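PDB 5DX9: trehalose-6-phosphate phosphatase from Cryptococcus neoformans, which belongs to the trehalose-phosphatase family of the HAD clan and holds a magnesium ion and bound sugars in its pocket. Local coordinates for residues F25-T30 / S39-T44. Sequence-based numbering, arbitrary orientation.
Unlike the reference sequence in segment 25-30: Asn26 (reference Asp). With MG (magnesium ion), chain C; G6P (6-O-phosphono-alpha-D-glucopyranose), chain B; GLC (alpha-D-glucopyranose), chain D.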
loop_
_atom_site.group_PDB
_atom_site.type_symbol
_atom_site.label_atom_id
_atom_site.label_comp_id
_atom_site.label_asym_id
_atom_site.label_seq_id
_atom_site.Cartn_x
_atom_site.Cartn_y
_atom_site.Cartn_z
ATOM N N PHE A 25 -3.527 1.888 5.461
ATOM C CA PHE A 25 -2.315 2.660 5.720
ATOM C C PHE A 25 -1.072 2.062 5.076
ATOM O O PHE A 25 -0.728 0.903 5.324
ATOM C CB PHE A 25 -2.063 2.779 7.223
ATOM C CG PHE A 25 -3.158 3.476 7.975
ATOM C CD1 PHE A 25 -3.115 4.846 8.176
ATOM C CD2 PHE A 25 -4.222 2.758 8.495
ATOM C CE1 PHE A 25 -4.113 5.487 8.875
ATOM C CE2 PHE A 25 -5.224 3.393 9.195
ATOM C CZ PHE A 25 -5.172 4.759 9.385
ATOM N N ASN A 26 -0.388 2.860 4.261
ATOM C CA ASN A 26 0.982 2.548 3.870
ATOM C C ASN A 26 1.842 2.665 5.117
ATOM O O ASN A 26 1.408 3.253 6.109
ATOM C CB ASN A 26 1.472 3.487 2.765
ATOM C CG ASN A 26 2.899 3.192 2.330
ATOM O OD1 ASN A 26 3.806 3.983 2.562
ATOM N ND2 ASN A 26 3.095 2.053 1.692
ATOM N N TYR A 27 3.048 2.104 5.099
ATOM C CA TYR A 27 3.884 2.211 6.288
ATOM C C TYR A 27 4.981 3.255 6.167
ATOM O O TYR A 27 4.879 4.331 6.746
ATOM C CB TYR A 27 4.522 0.875 6.657
ATOM C CG TYR A 27 5.257 0.999 7.973
ATOM C CD1 TYR A 27 4.560 1.279 9.143
ATOM C CD2 TYR A 27 6.640 0.880 8.045
ATOM C CE1 TYR A 27 5.211 1.416 10.348
ATOM C CE2 TYR A 27 7.304 1.011 9.254
ATOM C CZ TYR A 27 6.580 1.280 10.403
ATOM O OH TYR A 27 7.209 1.423 11.614
ATOM N N ASP A 28 6.042 2.927 5.438
ATOM C CA ASP A 28 7.186 3.825 5.334
ATOM C C ASP A 28 6.773 5.149 4.709
ATOM O O ASP A 28 6.083 5.170 3.692
ATOM C CB ASP A 28 8.311 3.177 4.522
ATOM C CG ASP A 28 8.810 1.894 5.150
ATOM O OD1 ASP A 28 9.377 1.964 6.260
ATOM O OD2 ASP A 28 8.636 0.820 4.535
ATOM N N GLY A 29 7.190 6.248 5.330
ATOM C CA GLY A 29 6.876 7.578 4.839
ATOM C C GLY A 29 5.431 7.984 5.079
ATOM O O GLY A 29 5.045 9.126 4.831
ATOM N N THR A 30 4.627 7.047 5.569
ATOM C CA THR A 30 3.212 7.312 5.779
ATOM C C THR A 30 2.828 7.238 7.250
ATOM O O THR A 30 2.205 8.154 7.778
ATOM C CB THR A 30 2.338 6.336 4.981
ATOM O OG1 THR A 30 2.555 6.541 3.578
ATOM C CG2 THR A 30 0.866 6.564 5.303
ATOM N N SER A 39 15.687 -1.193 8.585
ATOM C CA SER A 39 15.267 -1.964 9.752
ATOM C C SER A 39 14.996 -1.073 10.959
ATOM O O SER A 39 14.418 -1.519 11.952
ATOM C CB SER A 39 16.326 -3.007 10.114
ATOM O OG SER A 39 17.525 -2.382 10.538
ATOM N N HIS A 40 15.406 0.187 10.869
ATOM C CA HIS A 40 15.239 1.119 11.979
ATOM C C HIS A 40 13.908 1.876 11.933
ATOM O O HIS A 40 13.624 2.699 12.808
ATOM C CB HIS A 40 16.396 2.115 12.000
ATOM C CG HIS A 40 17.733 1.469 12.204
ATOM N ND1 HIS A 40 17.905 0.109 12.251
ATOM C CD2 HIS A 40 18.963 2.020 12.374
ATOM C CE1 HIS A 40 19.187 -0.165 12.442
ATOM N NE2 HIS A 40 19.846 0.969 12.519
ATOM N N ALA A 41 13.095 1.595 10.919
ATOM C CA ALA A 41 11.805 2.264 10.766
ATOM C C ALA A 41 10.751 1.653 11.685
ATOM O O ALA A 41 9.745 1.114 11.221
ATOM C CB ALA A 41 11.347 2.199 9.319
ATOM N N VAL A 42 10.986 1.737 12.989
ATOM C CA VAL A 42 10.080 1.143 13.966
ATOM C C VAL A 42 9.031 2.149 14.440
ATOM O O VAL A 42 9.346 3.312 14.693
ATOM C CB VAL A 42 10.848 0.596 15.183
ATOM C CG1 VAL A 42 11.913 -0.397 14.728
ATOM C CG2 VAL A 42 11.477 1.732 15.974
ATOM N N PRO A 43 7.774 1.698 14.561
ATOM C CA PRO A 43 6.676 2.589 14.951
ATOM C C PRO A 43 6.839 3.110 16.373
ATOM O O PRO A 43 7.301 2.382 17.251
ATOM C CB PRO A 43 5.436 1.694 14.830
ATOM C CG PRO A 43 5.953 0.313 15.008
ATOM C CD PRO A 43 7.325 0.305 14.393
ATOM N N THR A 44 6.466 4.368 16.588
ATOM C CA THR A 44 6.547 4.975 17.910
ATOM C C THR A 44 5.475 4.396 18.822
ATOM O O THR A 44 4.667 3.571 18.396
ATOM C CB THR A 44 6.377 6.500 17.845
ATOM O OG1 THR A 44 5.051 6.812 17.398
ATOM C CG2 THR A 44 7.387 7.108 16.888
HETATM MG MG MG C . 5.665 4.287 1.672
HETATM C C1 G6P B . 11.393 0.538 2.437
HETATM C C2 G6P B . 11.748 -0.942 2.364
HETATM C C3 G6P B . 11.859 -1.421 0.930
HETATM C C4 G6P B . 10.550 -1.193 0.200
HETATM C C5 G6P B . 9.906 0.187 0.433
HETATM C C6 G6P B . 8.368 0.104 0.433
HETATM O O1 G6P B . 12.459 1.381 1.993
HETATM O O2 G6P B . 12.974 -1.161 3.058
HETATM O O3 G6P B . 12.115 -2.832 0.894
HETATM O O4 G6P B . 10.861 -1.410 -1.183
HETATM O O5 G6P B . 10.207 0.813 1.691
HETATM O O6 G6P B . 7.822 0.421 1.738
HETATM P P G6P B . 6.316 1.017 1.907
HETATM O O1P G6P B . 5.628 0.602 3.302
HETATM O O2P G6P B . 6.385 2.495 1.862
HETATM O O3P G6P B . 5.457 0.463 0.665
HETATM C C1 GLC D . 12.180 2.764 2.250
HETATM C C2 GLC D . 13.224 3.649 1.568
HETATM C C3 GLC D . 14.573 3.540 2.266
HETATM C C4 GLC D . 14.446 3.785 3.764
HETATM C C5 GLC D . 13.367 2.890 4.367
HETATM C C6 GLC D . 13.080 3.242 5.826
HETATM O O2 GLC D . 13.335 3.271 0.182
HETATM O O3 GLC D . 15.477 4.499 1.707
HETATM O O4 GLC D . 15.726 3.542 4.368
HETATM O O5 GLC D . 12.139 3.023 3.654
HETATM O O6 GLC D . 12.833 4.649 5.956
HETATM O O HOH W 1 7.432 5.267 1.118
HETATM O O HOH W 2 4.824 3.636 -0.083
#
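Tyr27 reaches across to residues 39-44, OH giving a 2.6 Å hydrogen bond to Ala41 O. This is the loop after the central strand 21-25 of a HAD fold; it supplies Asn26 and Asp28 to the magnesium site and returns here on its way to helix 45-56. CG of Tyr27 stands anti to the backbone N (chi1 -174°), beside the carbonyl carbon. Ala41, at the centre of an inverse gamma turn, offers its carbonyl O in the ring plane, yet the hydroxyl approaches from above the carbonyl plane, 36° out of it. Pro43 crosses Tyr27 at about a right angle, its CD close against OH at 3.0 Å, while Trp77 of helix 70-77 meets the tyrosine ring. Next along, Asp28 OD1 rests 3.6 Å from Ala41 CB; the same carboxylate is salt-bridged through OD2 to Arg68, and OD2 lies close to O6 of G6P. Asn26 OD1 and Asp28 O hold the magnesium ion together with G6P O2P, two waters and Asp212. Asn26 ND2, where the reference has Asp, donates to Ile65 O and, at 3.0 Å, to G6P O3P; Thr30 OG1 bonds to a lone pair of Asn26 OD1 at 3.0 Å, in the carbonyl plane.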